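Local structure of deoxyribodipyrimidine photo-lyase (Oryza sativa Japonica Group, 3UMV) at residues G219-W222 / D223-I226; A417-L420 / N421-E425; Q165-A168 / H169-V172; D47-L50 / A51-A55; A295-C298 / A299-K303. The protein repairs ultraviolet-damaged DNA, using light and a bound FAD to split cyclobutane pyrimidine dimers back into two pyrimidines. All blocks are in the same frame, centred on the assembly; numbering follows the deposited sequence.

Contacts 3, 4 and 5 form one buried cluster. Contacts 3 and 4 are turns that follow strands 162-166 and 40-44 of the alpha/beta domain, joined by H169 to D47 and A168 to R49, and both touch the helix of contact 5, D52 pairing with R297. Their chemistry is largely polar: side chains of D167, R49 and N53 hold backbone amides and carbonyls in place. Contact 2, also buried, lies across the chain's centre from them, in a helix whose N421 reaches FAD. Contact 1 is partly buried and farther out, about 25 Å from the centre of the chain; there, apolar packing on one side meets carboxylates, water and urea on the other.

Contact 1 of 5, residues G219-W222 / D223-I226; sequences GVDW and DALI. With URE (urea), chain L.
V220 and L225 meet methyl to methyl on the inner side of this turn, with V220 CG1 4.1 Å from L225 CD2. The same leucine methyl lies obliquely against the indole of W222, at 4.2 Å between W222 CE3 and L225 CD2. V220 CG1 in turn rests over one face of that ring system, offset toward its rim, so valine, leucine and tryptophan close on one another. L225 reaches back to them because its CG stands opposite the backbone N (chi1 172°). All three side chains touch L113 of strand 111-114, and W222 also packs on R98 and A101 of helix 87-106, which makes this the tight side. The turn is the start of helix 222-231, with D221 as its N-cap. D221 OD2 accepts from A224 N at 3.0 Å, the amide arriving from above the carboxylate plane and the bond fairly straight (162°). The carbonyl of the same residue begins the helical pattern by taking the N-H of L225, and W222 O follows with I226 N at 2.8 Å. The other side is loose and polar. D221 OD2 and D223 OD2 stand 5.0 Å apart, and a water donates to both, which probably eases the like charges; D223 OD1 also has a salt bridge to R98. Beyond the cap sits a urea, whose O accepts from D221 N at 2.9 Å. A weak bond runs from urea N2 to D221 O, and the methyl of A224 lies 3.7 Å from that nitrogen at its CB.

Contact 2 of 5, residues A417-L420 / N421-E425; sequences AIYL and NDKYE. With FAD (flavin-adenine dinucleotide), chain I.
The phenol ring of Y424 has L420 O at its edge, close to the ring plane, and K423 CG 3.7 Å above the centre of one face. L420 CD2 comes alongside the same ring, 4.0 Å from Y424 CE1. These are the last two turns of helix 410-424, where I418, Y419 and L420 each lie beside the side chain four residues on, and N421 meets the flavin. The flat amide of N421 makes that meeting. Its ND2 donates to FAD O4 at 2.9 Å in a nearly straight bond (167°), while N421 OD1 lies 3.0 Å from FAD N5. CG lies anti to the backbone N (chi1 -178°), which carries the amide off the helix toward the flavin ring. A second bond fixes its rotation: N421 ND2 also donates, exactly in the amide plane, to D422 OD1 at 3.3 Å, and that oxygen accepts from R429 N as well. With an alanine here, FAD O4 would probably lose this donor and a gap would be likely to open beside N5. A417 packs on C437 and I441 of helix 431-442, and L420 touches W399 of helix 393-405, a predicted electron-transfer tryptophan. At the far side K423 runs extended next to Y419, its CD 3.9 Å from Y419 CZ. The lysine nitrogen has salt bridges to E369 and E234, and the hydroxyls of Y419 and Y424 also bond to E369. One water joins the two tips, 2.7 Å from Y419 OH and accepting from K423 NZ.

Contact 3 of 5, residues Q165-A168 / H169-V172; sequences QVDA and HNVV
Two torsions bring D167 and N170 together: D167 swings CG anti to its amide nitrogen (chi1 -172°), forward over the residues that follow, and N170 turns CG beside its own N (chi1 -66°), back toward the carboxylate. The two flat groups end up nearly perpendicular, their planes 79° apart, and each carboxylate oxygen has its own task. D167 OD1 takes two backbone amides. H169 N meets it at 3.0 Å nearly along the C-O axis, and N170 N comes in on the syn side, tilted out of the carboxylate plane, at 2.9 Å. D167 OD2 uses its syn lone pair for N170 ND2, 2.9 Å away, with the bond lying in the amide plane. The bond to H169 N closes an Asx turn, here extended by the one to N170, and it folds the chain as it leaves strand 162-166 of the alpha/beta domain on the way to helix 174-177. V174 N from that helix is a further donor to OD2, so this buried carboxylate has four N-H partners, which would favour its charged form. N170 ND2 is shared with D328 OD1. The neighbouring amides of V171 and V172 are taken by the carboxylate of E325, a residue assigned by similarity to the FAD site. H169 turns away from the Asx turn, and H169 ND1 bonds to D47 OD2. A water donates to both carbonyls that flank the turn, 2.7 Å from D167 O and 2.8 Å from N170 O.

Contact 4 of 5, residues D47-L50 / A51-A55; sequences DQRL and ADNWA
The loop between strand 40-44 and helix 54-66 belongs to the first beta-alpha-beta crossover of the alpha/beta domain, and R49 and N53 lock it across its bend. N53 is the N-cap of the helix. Its OD1 takes A55 N in a weak, bent bond and L56 N as well. The other half of the amide faces back along the loop: N53 ND2 donates, close to the amide plane, to R49 O at 3.0 Å, and Y42 OH is a second partner of that nitrogen. R49 closes the loop from the other end. Its CG sits in the crowded position between N and the carbonyl carbon (chi1 72°), and the extended chain beyond passes A51 O, 3.2 Å from R49 CD. The guanidinium then grips one atom side-on, since R49 NE and R49 NH2 both lie 3.1 Å from D52 O, and the oxygen is in the guanidinium plane. NE arrives from above the carbonyl plane, NH2 at a smaller tilt from the same face. A water donates to L50 O and accepts from N53 N, bridging the two backbones. G291 O and A168 O take further N-H groups of R49, while the side chain of D52 pairs with R297. The carboxylate partner of this buried guanidinium is D47, whose OD2 also bonds to H169: in a salt bridge R49 NH1 reaches the anti lone pair of D47 OD2 at 3.0 Å.

Contact 5 of 5, residues A295-C298 / A299-K303; sequences AQRC and ALEAK
R297 folds forward along its own helix, 295-305, over L300 and E301 on the next turn. From CB the chain goes to a CG set anti to the backbone N (chi1 169°), then bends twice, at chi2 and chi3, which keeps it against the helix surface. CD lies on the aliphatic part of E301, 3.7 Å from E301 CG. NE points to another part of the fold and makes a salt bridge with OD1 of D52, in the loop before helix 54-66. At the tip, R297 NH2 approaches E301 OE2 at 3.0 Å, an i to i+4 salt bridge whose hydrogen bond is weak because it is bent (131°). Guanidinium and carboxylate planes are 35° apart. One face of the guanidinium is covered near its rim by L300 CD1, 4.0 Å from R297 NH2, with the two side chains crossing at about a right angle. NH2 also pairs with E202, and OE2 of E301 has K304 as a further partner. With a leucine in its place, D52 and E202 would probably lose their charged mate on this helix and E301 would be left with K304. The opposite flank of the helix is small and apolar: C298, A299 and A302 lie on L320, L317 and F316 of helix 310-333. Beneath the side chains run ordinary helical bonds, such as L300 N to Q296 O at 2.8 Å. One arginine thus faces three acidic residues, two of them outside this helix, so its charge is probably shared and the pair with E301 is one link in a network tying the helix to its neighbours.

Contact 1 of 5, residues G219-W222 / D223-I226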
# COMPACT_ATOMS: atom_id res chain seq x y z
N GLY A 219 -20.37 17.49 10.88
CA GLY A 219 -20.93 16.16 10.77
C GLY A 219 -20.99 15.67 9.34
O GLY A 219 -21.30 16.44 8.43
N VAL A 220 -20.69 14.40 9.13
CA VAL A 220 -20.72 13.82 7.80
C VAL A 220 -21.92 12.90 7.62
O VAL A 220 -22.22 12.08 8.50
CB VAL A 220 -19.45 12.99 7.55
CG1 VAL A 220 -19.48 12.37 6.16
CG2 VAL A 220 -18.21 13.85 7.73
N ASP A 221 -22.61 13.03 6.49
CA ASP A 221 -23.56 12.00 6.07
C ASP A 221 -22.80 11.03 5.18
O ASP A 221 -22.63 11.27 3.99
CB ASP A 221 -24.74 12.62 5.32
CG ASP A 221 -25.84 11.60 5.00
OD1 ASP A 221 -27.02 11.93 5.23
OD2 ASP A 221 -25.54 10.48 4.54
N TRP A 222 -22.34 9.93 5.77
CA TRP A 222 -21.47 8.99 5.06
C TRP A 222 -22.15 8.31 3.88
O TRP A 222 -21.54 8.12 2.83
CB TRP A 222 -20.91 7.96 6.04
CG TRP A 222 -19.93 8.53 7.01
CD1 TRP A 222 -20.20 9.01 8.26
CD2 TRP A 222 -18.52 8.68 6.82
NE1 TRP A 222 -19.04 9.46 8.86
CE2 TRP A 222 -17.99 9.26 7.99
CE3 TRP A 222 -17.65 8.38 5.77
CZ2 TRP A 222 -16.64 9.55 8.14
CZ3 TRP A 222 -16.30 8.66 5.92
CH2 TRP A 222 -15.81 9.24 7.10
N ASP A 223 -23.42 7.93 4.04
CA ASP A 223 -24.16 7.36 2.91
C ASP A 223 -24.20 8.32 1.70
O ASP A 223 -23.96 7.89 0.56
CB ASP A 223 -25.56 6.91 3.34
CG ASP A 223 -25.53 5.67 4.23
OD1 ASP A 223 -24.66 4.79 4.02
OD2 ASP A 223 -26.36 5.56 5.15
N ALA A 224 -24.44 9.60 1.94
CA ALA A 224 -24.48 10.58 0.86
C ALA A 224 -23.10 10.76 0.25
O ALA A 224 -22.96 10.81 -0.96
CB ALA A 224 -24.98 11.90 1.34
N LEU A 225 -22.10 10.90 1.11
CA LEU A 225 -20.70 11.07 0.65
C LEU A 225 -20.21 9.89 -0.18
O LEU A 225 -19.66 10.07 -1.27
CB LEU A 225 -19.78 11.30 1.84
CG LEU A 225 -18.30 11.30 1.49
CD1 LEU A 225 -17.96 12.51 0.63
CD2 LEU A 225 -17.45 11.28 2.76
N ILE A 226 -20.40 8.68 0.33
CA ILE A 226 -19.97 7.50 -0.41
C ILE A 226 -20.65 7.42 -1.78
O ILE A 226 -20.00 7.17 -2.79
CB ILE A 226 -20.23 6.22 0.39
CG1 ILE A 226 -19.27 6.19 1.58
CG2 ILE A 226 -20.02 4.98 -0.50
CD1 ILE A 226 -19.63 5.20 2.64
C URE L . -22.53 15.32 3.32
O URE L . -22.43 15.22 4.54
N1 URE L . -22.79 16.49 2.78
N2 URE L . -22.38 14.27 2.56
O HOH W 1 -25.76 8.17 6.52

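Contact 2 of 5, residues A417-L420 / N421-E425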
# COMPACT_ATOMS: atom_id res chain seq x y z
N ALA A 417 0.83 -2.27 -17.58
CA ALA A 417 0.75 -3.06 -16.34
C ALA A 417 0.32 -2.18 -15.16
O ALA A 417 -0.54 -2.57 -14.36
CB ALA A 417 2.11 -3.75 -16.04
N ILE A 418 0.93 -1.00 -15.05
CA ILE A 418 0.68 -0.10 -13.94
C ILE A 418 -0.74 0.41 -14.04
O ILE A 418 -1.46 0.44 -13.06
CB ILE A 418 1.71 1.08 -13.93
CG1 ILE A 418 3.08 0.57 -13.48
CG2 ILE A 418 1.25 2.23 -13.04
CD1 ILE A 418 4.19 1.62 -13.64
N TYR A 419 -1.17 0.78 -15.24
CA TYR A 419 -2.54 1.25 -15.43
C TYR A 419 -3.55 0.19 -15.00
O TYR A 419 -4.48 0.50 -14.26
CB TYR A 419 -2.76 1.65 -16.89
CG TYR A 419 -4.21 1.70 -17.32
CD1 TYR A 419 -5.02 2.79 -17.02
CD2 TYR A 419 -4.77 0.64 -18.01
CE1 TYR A 419 -6.35 2.82 -17.41
CE2 TYR A 419 -6.10 0.65 -18.40
CZ TYR A 419 -6.88 1.74 -18.10
OH TYR A 419 -8.20 1.74 -18.50
N LEU A 420 -3.37 -1.04 -15.45
CA LEU A 420 -4.30 -2.12 -15.10
C LEU A 420 -4.29 -2.45 -13.61
O LEU A 420 -5.34 -2.60 -13.00
CB LEU A 420 -3.99 -3.37 -15.92
CG LEU A 420 -4.32 -3.19 -17.40
CD1 LEU A 420 -3.86 -4.39 -18.21
CD2 LEU A 420 -5.82 -2.93 -17.58
N ASN A 421 -3.09 -2.56 -13.06
CA ASN A 421 -2.91 -2.85 -11.65
C ASN A 421 -3.60 -1.80 -10.77
O ASN A 421 -4.34 -2.11 -9.84
CB ASN A 421 -1.41 -2.92 -11.36
CG ASN A 421 -1.10 -3.28 -9.91
OD1 ASN A 421 -0.94 -4.45 -9.58
ND2 ASN A 421 -1.01 -2.26 -9.05
N ASP A 422 -3.36 -0.54 -11.08
CA ASP A 422 -3.95 0.56 -10.32
C ASP A 422 -5.46 0.69 -10.53
O ASP A 422 -6.17 1.11 -9.64
CB ASP A 422 -3.23 1.87 -10.68
CG ASP A 422 -1.83 1.95 -10.07
OD1 ASP A 422 -1.34 0.97 -9.46
OD2 ASP A 422 -1.23 3.04 -10.17
N LYS A 423 -5.95 0.31 -11.71
CA LYS A 423 -7.38 0.38 -11.97
C LYS A 423 -8.17 -0.67 -11.18
O LYS A 423 -9.21 -0.36 -10.60
CB LYS A 423 -7.66 0.23 -13.47
CG LYS A 423 -9.12 0.19 -13.82
CD LYS A 423 -9.30 0.36 -15.32
CE LYS A 423 -10.76 0.61 -15.67
NZ LYS A 423 -10.96 0.84 -17.13
N TYR A 424 -7.68 -1.90 -11.17
CA TYR A 424 -8.45 -3.04 -10.70
C TYR A 424 -8.09 -3.60 -9.32
O TYR A 424 -8.95 -4.16 -8.63
CB TYR A 424 -8.36 -4.17 -11.74
CG TYR A 424 -9.13 -3.84 -13.01
CD1 TYR A 424 -8.47 -3.54 -14.20
CD2 TYR A 424 -10.51 -3.80 -13.00
CE1 TYR A 424 -9.19 -3.24 -15.37
CE2 TYR A 424 -11.23 -3.51 -14.15
CZ TYR A 424 -10.57 -3.22 -15.32
OH TYR A 424 -11.29 -2.93 -16.45
N GLU A 425 -6.82 -3.50 -8.92
CA GLU A 425 -6.41 -4.11 -7.66
C GLU A 425 -6.88 -3.29 -6.45
O GLU A 425 -6.79 -2.07 -6.42
CB GLU A 425 -4.89 -4.31 -7.59
CG GLU A 425 -4.30 -5.17 -8.67
CD GLU A 425 -4.43 -6.67 -8.40
OE1 GLU A 425 -3.71 -7.45 -9.06
OE2 GLU A 425 -5.23 -7.07 -7.54
PA FAD I . 0.93 -12.69 1.09
O1A FAD I . 1.69 -13.73 0.33
O2A FAD I . 0.09 -13.23 2.22
O5B FAD I . 1.97 -11.59 1.61
C5B FAD I . 1.77 -10.89 2.82
C4B FAD I . 2.24 -9.44 2.67
O4B FAD I . 3.61 -9.36 2.29
C3B FAD I . 1.50 -8.72 1.56
O3B FAD I . 0.26 -8.22 2.01
C2B FAD I . 2.45 -7.61 1.24
O2B FAD I . 2.38 -6.62 2.25
C1B FAD I . 3.79 -8.29 1.38
N9A FAD I . 4.26 -8.79 0.08
C8A FAD I . 4.09 -10.04 -0.45
N7A FAD I . 4.70 -10.07 -1.66
C5A FAD I . 5.24 -8.84 -1.91
C6A FAD I . 5.97 -8.29 -2.96
N6A FAD I . 6.38 -9.02 -4.00
N1A FAD I . 6.40 -6.98 -2.90
C2A FAD I . 6.10 -6.22 -1.78
N3A FAD I . 5.38 -6.76 -0.75
C4A FAD I . 4.97 -8.05 -0.81
N1 FAD I . 1.40 -5.63 -3.83
C2 FAD I . 0.58 -4.67 -3.33
O2 FAD I . 0.48 -4.57 -2.10
N3 FAD I . -0.10 -3.81 -4.18
C4 FAD I . 0.03 -3.93 -5.55
O4 FAD I . -0.58 -3.17 -6.31
C4X FAD I . 0.88 -4.91 -6.05
N5 FAD I . 1.05 -5.10 -7.40
C5X FAD I . 1.91 -6.06 -7.88
C6 FAD I . 2.10 -6.22 -9.26
C7 FAD I . 2.97 -7.20 -9.74
C7M FAD I . 3.16 -7.33 -11.23
C8 FAD I . 3.64 -8.02 -8.84
C8M FAD I . 4.58 -9.10 -9.30
C9 FAD I . 3.44 -7.87 -7.48
C9A FAD I . 2.58 -6.89 -7.00
N10 FAD I . 2.39 -6.75 -5.64
C10 FAD I . 1.55 -5.76 -5.18
C1' FAD I . 3.09 -7.63 -4.62
C2' FAD I . 2.30 -8.92 -4.24
O2' FAD I . 1.80 -9.66 -5.36
C3' FAD I . 1.12 -8.67 -3.28
O3' FAD I . 1.57 -7.90 -2.19
C4' FAD I . 0.49 -9.96 -2.74
O4' FAD I . 0.03 -10.75 -3.81
C5' FAD I . -0.64 -9.57 -1.79
O5' FAD I . -1.49 -10.63 -1.41
P FAD I . -1.43 -11.17 0.10
O1P FAD I . -1.56 -10.03 1.08
O2P FAD I . -2.49 -12.23 0.28
O3P FAD I . 0.04 -11.83 0.03
O HOH W 2 -9.77 3.47 -17.22

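Contact 3 of 5, residues Q165-A168 / H169-V172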
# COMPACT_ATOMS: atom_id res chain seq x y z
N GLN A 165 7.02 14.59 10.54
CA GLN A 165 6.55 13.42 9.80
C GLN A 165 7.02 12.14 10.49
O GLN A 165 8.17 12.03 10.89
CB GLN A 165 7.07 13.43 8.37
CG GLN A 165 6.66 12.20 7.56
CD GLN A 165 7.09 12.32 6.13
OE1 GLN A 165 8.25 12.62 5.84
NE2 GLN A 165 6.17 12.10 5.22
N VAL A 166 6.13 11.17 10.61
CA VAL A 166 6.45 9.94 11.29
C VAL A 166 6.23 8.80 10.31
O VAL A 166 5.20 8.74 9.65
CB VAL A 166 5.53 9.75 12.53
CG1 VAL A 166 5.81 8.40 13.20
CG2 VAL A 166 5.75 10.89 13.53
N ASP A 167 7.21 7.91 10.18
CA ASP A 167 6.97 6.68 9.43
C ASP A 167 6.18 5.73 10.31
O ASP A 167 6.72 5.11 11.25
CB ASP A 167 8.27 6.04 8.97
CG ASP A 167 8.04 4.86 8.02
OD1 ASP A 167 6.92 4.32 7.98
OD2 ASP A 167 9.00 4.47 7.33
N ALA A 168 4.88 5.63 10.02
CA ALA A 168 3.98 4.77 10.75
C ALA A 168 3.71 3.47 10.00
O ALA A 168 3.01 2.59 10.50
CB ALA A 168 2.65 5.49 11.03
N HIS A 169 4.24 3.36 8.79
CA HIS A 169 3.90 2.22 7.92
C HIS A 169 4.95 1.11 7.94
O HIS A 169 4.63 -0.07 7.80
CB HIS A 169 3.71 2.70 6.48
CG HIS A 169 2.70 1.92 5.71
ND1 HIS A 169 1.34 2.10 5.87
CD2 HIS A 169 2.84 0.97 4.76
CE1 HIS A 169 0.69 1.29 5.05
NE2 HIS A 169 1.58 0.59 4.37
N ASN A 170 6.21 1.49 8.11
CA ASN A 170 7.28 0.52 8.05
C ASN A 170 7.76 0.15 9.46
O ASN A 170 7.72 0.99 10.35
CB ASN A 170 8.45 1.08 7.25
CG ASN A 170 8.11 1.30 5.79
OD1 ASN A 170 7.70 0.36 5.10
ND2 ASN A 170 8.22 2.54 5.32
N VAL A 171 8.20 -1.09 9.65
CA VAL A 171 8.79 -1.51 10.92
C VAL A 171 10.06 -0.73 11.17
O VAL A 171 10.25 -0.18 12.25
CB VAL A 171 9.12 -3.03 10.95
CG1 VAL A 171 9.70 -3.41 12.30
CG2 VAL A 171 7.86 -3.85 10.67
N VAL A 172 10.94 -0.70 10.17
CA VAL A 172 12.15 0.08 10.27
C VAL A 172 11.93 1.35 9.46
O VAL A 172 11.58 1.28 8.28
CB VAL A 172 13.38 -0.70 9.72
CG1 VAL A 172 14.66 0.12 9.90
CG2 VAL A 172 13.53 -2.06 10.42
O HOH W 3 8.62 3.28 11.61

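Contact 4 of 5, residues D47-L50 / A51-A55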
# COMPACT_ATOMS: atom_id res chain seq x y z
N ASP A 47 -2.03 5.87 6.96
CA ASP A 47 -2.29 4.89 8.00
C ASP A 47 -3.65 5.10 8.66
O ASP A 47 -3.77 5.74 9.71
CB ASP A 47 -1.13 4.89 9.00
CG ASP A 47 0.19 4.47 8.34
OD1 ASP A 47 0.99 5.37 8.01
OD2 ASP A 47 0.39 3.26 8.08
N GLN A 48 -4.67 4.55 8.00
CA GLN A 48 -6.06 4.78 8.34
C GLN A 48 -6.55 3.84 9.44
O GLN A 48 -7.39 2.95 9.21
CB GLN A 48 -6.91 4.69 7.08
CG GLN A 48 -6.49 5.74 6.05
CD GLN A 48 -6.85 5.37 4.63
OE1 GLN A 48 -7.86 4.70 4.38
NE2 GLN A 48 -6.03 5.81 3.69
N ARG A 49 -6.01 4.06 10.63
CA ARG A 49 -6.28 3.27 11.82
C ARG A 49 -5.89 4.06 13.07
O ARG A 49 -5.02 4.93 13.01
CB ARG A 49 -5.49 1.95 11.79
CG ARG A 49 -3.99 2.12 12.03
CD ARG A 49 -3.21 0.80 11.82
NE ARG A 49 -1.78 1.08 11.96
CZ ARG A 49 -0.98 1.48 10.98
NH1 ARG A 49 -1.44 1.59 9.73
NH2 ARG A 49 0.29 1.76 11.24
N LEU A 50 -6.54 3.76 14.18
CA LEU A 50 -6.21 4.38 15.46
C LEU A 50 -5.24 3.51 16.26
O LEU A 50 -4.42 4.03 17.01
CB LEU A 50 -7.47 4.67 16.27
CG LEU A 50 -8.49 5.53 15.53
CD1 LEU A 50 -9.78 5.67 16.34
CD2 LEU A 50 -7.88 6.89 15.19
N ALA A 51 -5.30 2.19 16.10
CA ALA A 51 -4.42 1.31 16.86
C ALA A 51 -3.08 1.17 16.16
O ALA A 51 -2.98 1.32 14.94
CB ALA A 51 -5.06 -0.07 17.06
N ASP A 52 -2.04 0.89 16.94
CA ASP A 52 -0.74 0.55 16.37
C ASP A 52 -0.26 1.57 15.32
O ASP A 52 0.29 1.21 14.27
CB ASP A 52 -0.81 -0.83 15.70
CG ASP A 52 -1.24 -1.92 16.67
OD1 ASP A 52 -1.91 -2.88 16.23
OD2 ASP A 52 -0.89 -1.82 17.87
N ASN A 53 -0.43 2.85 15.63
CA ASN A 53 -0.14 3.91 14.68
C ASN A 53 0.88 4.88 15.28
O ASN A 53 0.54 5.71 16.11
CB ASN A 53 -1.44 4.62 14.30
CG ASN A 53 -1.23 5.70 13.25
OD1 ASN A 53 -0.18 6.31 13.19
ND2 ASN A 53 -2.24 5.92 12.41
N TRP A 54 2.14 4.78 14.86
CA TRP A 54 3.19 5.61 15.47
C TRP A 54 2.98 7.10 15.27
O TRP A 54 3.42 7.89 16.09
CB TRP A 54 4.59 5.23 15.00
CG TRP A 54 5.07 3.89 15.51
CD1 TRP A 54 5.42 2.81 14.75
CD2 TRP A 54 5.26 3.50 16.87
NE1 TRP A 54 5.81 1.77 15.55
CE2 TRP A 54 5.70 2.16 16.86
CE3 TRP A 54 5.07 4.14 18.10
CZ2 TRP A 54 5.99 1.45 18.04
CZ3 TRP A 54 5.35 3.43 19.28
CH2 TRP A 54 5.81 2.11 19.23
N ALA A 55 2.32 7.49 14.18
CA ALA A 55 2.13 8.90 13.90
C ALA A 55 1.12 9.47 14.90
O ALA A 55 1.34 10.53 15.47
CB ALA A 55 1.67 9.12 12.47
O HOH W 4 -1.81 3.95 17.95

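Contact 5 of 5, residues A295-C298 / A299-K303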
# COMPACT_ATOMS: atom_id res chain seq x y z
N ALA A 295 1.62 -3.07 9.66
CA ALA A 295 2.48 -4.19 9.25
C ALA A 295 3.31 -4.69 10.43
O ALA A 295 3.59 -5.88 10.53
CB ALA A 295 3.40 -3.79 8.12
N GLN A 296 3.70 -3.76 11.31
CA GLN A 296 4.41 -4.08 12.54
C GLN A 296 3.54 -4.96 13.45
O GLN A 296 4.03 -5.96 14.00
CB GLN A 296 4.84 -2.78 13.25
CG GLN A 296 5.64 -2.98 14.53
CD GLN A 296 6.39 -1.72 14.94
OE1 GLN A 296 6.60 -0.80 14.13
NE2 GLN A 296 6.78 -1.65 16.20
N ARG A 297 2.26 -4.61 13.59
CA ARG A 297 1.32 -5.51 14.28
C ARG A 297 1.33 -6.92 13.69
O ARG A 297 1.34 -7.91 14.43
CB ARG A 297 -0.11 -4.95 14.22
CG ARG A 297 -1.17 -5.94 14.69
CD ARG A 297 -0.85 -6.45 16.09
NE ARG A 297 -0.69 -5.35 17.03
CZ ARG A 297 -0.10 -5.45 18.22
NH1 ARG A 297 -0.01 -4.38 18.99
NH2 ARG A 297 0.41 -6.61 18.62
N CYS A 298 1.29 -7.03 12.36
CA CYS A 298 1.26 -8.34 11.71
C CYS A 298 2.56 -9.11 12.00
O CYS A 298 2.54 -10.32 12.25
CB CYS A 298 1.07 -8.18 10.19
SG CYS A 298 -0.54 -7.54 9.72
N ALA A 299 3.68 -8.39 11.94
CA ALA A 299 4.98 -8.98 12.25
C ALA A 299 5.09 -9.45 13.71
O ALA A 299 5.59 -10.54 13.97
CB ALA A 299 6.10 -7.98 11.95
N LEU A 300 4.62 -8.63 14.64
CA LEU A 300 4.64 -9.00 16.06
C LEU A 300 3.84 -10.27 16.33
O LEU A 300 4.27 -11.14 17.10
CB LEU A 300 4.06 -7.88 16.92
CG LEU A 300 4.91 -6.63 17.04
CD1 LEU A 300 4.06 -5.47 17.53
CD2 LEU A 300 6.11 -6.86 17.94
N GLU A 301 2.68 -10.37 15.71
CA GLU A 301 1.82 -11.53 15.92
C GLU A 301 2.43 -12.75 15.27
O GLU A 301 2.27 -13.87 15.77
CB GLU A 301 0.41 -11.25 15.39
CG GLU A 301 -0.29 -10.11 16.11
CD GLU A 301 -0.48 -10.41 17.59
OE1 GLU A 301 -0.52 -11.61 17.94
OE2 GLU A 301 -0.58 -9.46 18.39
N ALA A 302 3.12 -12.56 14.15
CA ALA A 302 3.81 -13.68 13.52
C ALA A 302 4.93 -14.18 14.44
O ALA A 302 5.14 -15.37 14.57
CB ALA A 302 4.36 -13.28 12.16
N LYS A 303 5.63 -13.25 15.09
CA LYS A 303 6.69 -13.67 16.00
C LYS A 303 6.12 -14.54 17.12
O LYS A 303 6.74 -15.50 17.54
CB LYS A 303 7.43 -12.46 16.57
CG LYS A 303 8.35 -11.78 15.57
CD LYS A 303 9.68 -11.42 16.20
CE LYS A 303 10.57 -12.65 16.34
NZ LYS A 303 11.94 -12.28 16.78